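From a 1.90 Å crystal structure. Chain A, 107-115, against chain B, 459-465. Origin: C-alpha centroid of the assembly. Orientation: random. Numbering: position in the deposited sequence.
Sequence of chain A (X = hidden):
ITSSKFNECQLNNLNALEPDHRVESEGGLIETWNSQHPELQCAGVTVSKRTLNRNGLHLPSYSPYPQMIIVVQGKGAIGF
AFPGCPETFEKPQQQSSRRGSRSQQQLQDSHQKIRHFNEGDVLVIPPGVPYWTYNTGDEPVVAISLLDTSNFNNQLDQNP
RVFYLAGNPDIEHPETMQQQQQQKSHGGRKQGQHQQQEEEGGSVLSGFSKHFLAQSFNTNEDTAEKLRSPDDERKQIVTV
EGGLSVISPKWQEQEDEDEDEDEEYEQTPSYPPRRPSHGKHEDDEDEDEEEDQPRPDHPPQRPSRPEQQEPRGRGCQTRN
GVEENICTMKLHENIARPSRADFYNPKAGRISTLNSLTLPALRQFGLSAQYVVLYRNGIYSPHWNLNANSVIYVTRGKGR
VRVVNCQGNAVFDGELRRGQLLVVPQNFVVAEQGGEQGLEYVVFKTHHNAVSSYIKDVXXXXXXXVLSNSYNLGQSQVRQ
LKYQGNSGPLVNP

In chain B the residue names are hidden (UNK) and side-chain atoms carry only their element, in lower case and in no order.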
# COMPACT_ATOMS: atom_id res chain seq x y z
N LEU A 107 -19.96 -22.51 -30.08
CA LEU A 107 -18.51 -22.37 -30.09
C LEU A 107 -17.85 -23.72 -30.31
O LEU A 107 -18.16 -24.69 -29.62
CB LEU A 107 -18.03 -21.78 -28.76
CG LEU A 107 -18.40 -20.32 -28.48
CD1 LEU A 107 -17.91 -19.91 -27.10
CD2 LEU A 107 -17.80 -19.43 -29.57
N GLN A 108 -16.94 -23.79 -31.28
CA GLN A 108 -16.23 -25.03 -31.54
C GLN A 108 -15.41 -25.29 -30.28
O GLN A 108 -15.25 -26.42 -29.83
CB GLN A 108 -15.33 -24.88 -32.77
CG GLN A 108 -14.64 -26.16 -33.19
CD GLN A 108 -13.40 -26.47 -32.36
OE1 GLN A 108 -12.41 -25.75 -32.44
NE2 GLN A 108 -13.46 -27.54 -31.58
N ASP A 109 -14.89 -24.20 -29.70
CA ASP A 109 -14.11 -24.27 -28.48
C ASP A 109 -13.72 -22.89 -27.97
O ASP A 109 -13.67 -21.92 -28.73
CB ASP A 109 -12.84 -25.10 -28.66
CG ASP A 109 -12.23 -25.53 -27.32
OD1 ASP A 109 -10.99 -25.55 -27.20
OD2 ASP A 109 -13.00 -25.85 -26.39
N SER A 110 -13.46 -22.82 -26.68
CA SER A 110 -13.04 -21.59 -26.03
C SER A 110 -12.21 -21.97 -24.81
O SER A 110 -12.49 -22.97 -24.14
CB SER A 110 -14.25 -20.76 -25.60
OG SER A 110 -15.07 -21.49 -24.70
N HIS A 111 -11.18 -21.20 -24.53
CA HIS A 111 -10.32 -21.47 -23.40
C HIS A 111 -9.55 -20.21 -23.03
O HIS A 111 -9.58 -19.22 -23.77
CB HIS A 111 -9.35 -22.62 -23.73
CG HIS A 111 -8.56 -22.40 -24.98
ND1 HIS A 111 -7.53 -21.49 -25.07
CD2 HIS A 111 -8.63 -23.00 -26.20
CE1 HIS A 111 -7.00 -21.54 -26.28
NE2 HIS A 111 -7.65 -22.45 -26.98
N GLN A 112 -8.86 -20.24 -21.90
CA GLN A 112 -8.10 -19.07 -21.49
C GLN A 112 -6.86 -18.83 -22.35
O GLN A 112 -6.48 -19.67 -23.16
CB GLN A 112 -7.74 -19.19 -20.00
CG GLN A 112 -8.90 -18.74 -19.14
CD GLN A 112 -8.65 -18.90 -17.66
OE1 GLN A 112 -7.51 -18.84 -17.20
NE2 GLN A 112 -9.73 -19.06 -16.91
N LYS A 113 -6.26 -17.66 -22.18
CA LYS A 113 -5.10 -17.26 -22.95
C LYS A 113 -3.98 -18.29 -23.03
O LYS A 113 -3.70 -18.99 -22.06
CB LYS A 113 -4.54 -15.95 -22.36
CG LYS A 113 -3.29 -15.44 -23.06
CD LYS A 113 -2.84 -14.11 -22.47
CE LYS A 113 -1.63 -13.58 -23.24
NZ LYS A 113 -1.20 -12.23 -22.77
N ILE A 114 -3.36 -18.39 -24.20
CA ILE A 114 -2.24 -19.30 -24.40
C ILE A 114 -0.99 -18.44 -24.42
O ILE A 114 -0.91 -17.47 -25.16
CB ILE A 114 -2.35 -20.05 -25.75
CG1 ILE A 114 -3.59 -20.95 -25.74
CG2 ILE A 114 -1.09 -20.86 -26.00
CD1 ILE A 114 -3.64 -21.92 -24.59
N ARG A 115 -0.00 -18.80 -23.60
CA ARG A 115 1.23 -18.03 -23.52
C ARG A 115 2.39 -18.81 -24.13
O ARG A 115 2.63 -19.97 -23.78
CB ARG A 115 1.54 -17.70 -22.06
CG ARG A 115 0.40 -16.96 -21.35
CD ARG A 115 0.20 -17.48 -19.93
NE ARG A 115 -1.06 -17.04 -19.33
CZ ARG A 115 -1.24 -15.88 -18.73
NH1 ARG A 115 -2.43 -15.57 -18.22
NH2 ARG A 115 -0.24 -15.02 -18.63
N UNK B 459 -12.15 -27.07 -16.45
CA UNK B 459 -12.32 -27.70 -17.76
C UNK B 459 -12.59 -26.63 -18.81
O UNK B 459 -12.06 -26.68 -19.92
c UNK B 459 -14.34 -30.49 -16.21
c UNK B 459 -13.50 -28.68 -17.74
c UNK B 459 -12.02 -30.47 -16.78
c UNK B 459 -12.88 -32.19 -15.32
c UNK B 459 -13.28 -29.90 -16.89
c UNK B 459 -14.15 -31.62 -15.43
c UNK B 459 -11.82 -31.62 -16.00
N UNK B 460 -13.42 -25.65 -18.45
CA UNK B 460 -13.76 -24.57 -19.38
C UNK B 460 -12.55 -23.73 -19.80
O UNK B 460 -12.49 -23.25 -20.93
c UNK B 460 -17.72 -22.94 -16.00
n UNK B 460 -18.34 -24.11 -15.86
n UNK B 460 -17.58 -22.14 -14.96
c UNK B 460 -16.19 -24.38 -18.54
c UNK B 460 -14.85 -23.67 -18.78
c UNK B 460 -17.34 -23.39 -18.41
n UNK B 460 -17.24 -22.58 -17.20
N UNK B 461 -11.58 -23.60 -18.90
CA UNK B 461 -10.38 -22.81 -19.18
C UNK B 461 -9.31 -23.51 -20.01
O UNK B 461 -8.44 -22.85 -20.59
c UNK B 461 -9.77 -22.33 -17.87
N UNK B 462 -9.36 -24.84 -20.06
CA UNK B 462 -8.37 -25.62 -20.79
C UNK B 462 -8.82 -25.99 -22.20
O UNK B 462 -9.97 -26.37 -22.41
c UNK B 462 -7.28 -27.72 -17.72
c UNK B 462 -7.00 -27.74 -20.77
c UNK B 462 -8.03 -26.90 -20.01
c UNK B 462 -7.50 -26.53 -18.63
N UNK B 463 -7.92 -25.87 -23.19
CA UNK B 463 -8.25 -26.19 -24.59
C UNK B 463 -8.76 -27.63 -24.76
O UNK B 463 -8.28 -28.55 -24.09
c UNK B 463 -6.25 -24.90 -24.49
c UNK B 463 -6.93 -25.97 -25.33
c UNK B 463 -6.53 -25.39 -23.09
N UNK B 464 -9.73 -27.82 -25.65
CA UNK B 464 -10.32 -29.13 -25.93
C UNK B 464 -9.30 -30.25 -26.11
O UNK B 464 -9.40 -31.29 -25.48
c UNK B 464 -11.19 -29.08 -27.18
o UNK B 464 -12.32 -28.26 -26.97
N UNK B 465 -8.34 -30.04 -27.00
CA UNK B 465 -7.33 -31.06 -27.26
C UNK B 465 -6.41 -31.36 -26.09
O UNK B 465 -5.88 -32.47 -25.99
c UNK B 465 -7.34 -30.90 -29.78
o UNK B 465 -5.35 -31.09 -31.06
c UNK B 465 -6.52 -30.70 -28.51
o UNK B 465 -7.10 -30.18 -32.02
c UNK B 465 -6.53 -30.71 -31.04
O HOH W 1 -14.89 -22.84 -22.31

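Position 459 carries seven side-chain carbons, one leading into a closed ring of six. The ring has no heteroatom and stays out of reach of chain A. A single methylene bearing a six-carbon ring is phenylalanine, F459(B); its backbone O accepts a 3.3 Å hydrogen bond from N of position 462, in the last turn of the helix.

Position 460 has three carbons, then a nitrogen, then a carbon holding two further nitrogens. That guanidinium tail leads away from chain A, so only the backbone works here. The residue is arginine, R460(B). Its O lies 3.2 Å from O of S110(A); two acceptors cannot bond each other, and a water makes use of the pair's neighbourhood, donating to O of R460(B) at 2.8 Å and hydrogen-bonding OG of S110(A), also at 2.8 Å.

Position 461 shows one side-chain carbon and nothing more, and this CB sits 3.4 Å from NE2 of Q112(A). A lone CB is alanine, A461(B). The CA atoms of A461(B) and H111(A) are 4.4 Å apart, so the backbones run close. A461(B) O accepts a hydrogen bond from N of Q112(A), 3.0 Å long and nearly straight at 162°.

Position 462 has four carbons, forked at the first, with one arm two carbons long. Its CB points away from chain A, while its backbone C is 3.7 Å from CB of H111(A). Beta-branching with an ethyl arm gives isoleucine, I462(B), the first residue to leave helical geometry.

At position 463 three carbons close a ring onto the backbone N, and one of them lies over one face of the H111(A) ring. Such a closed ring identifies proline, P463(B). The carbon over the face is CG, 3.5 Å from the centroid of the H111(A) ring, a CH-pi contact, and 4.0 Å from CD1 of I114(A).

Position 464 has one carbon and one oxygen, the oxygen 2.6 Å from OD2 of D109(A). A lone hydroxyl on CB is serine, S464(B). Its N donates to OD1 of D109(A) at 3.0 Å and 173°.

Position 465 has three carbons, the third bearing two oxygens, and no contact with chain A: glutamate, E465(B).

The contact joins a helix end, a short linker and a new helix start to a strand and the residues that follow it. Two backbone NH groups, one from each chain, hold the contact: N of Q112(A) donates to O of A461(B), and N of S464(B) to OD1 of D109(A). Proline packs on a histidine whose own hydrogen bond, from ND1 of H111(A) to O of Q112(A) at 2.8 Å, ties the imidazole to its own chain.

Chain B 459-465: FRAIPSE
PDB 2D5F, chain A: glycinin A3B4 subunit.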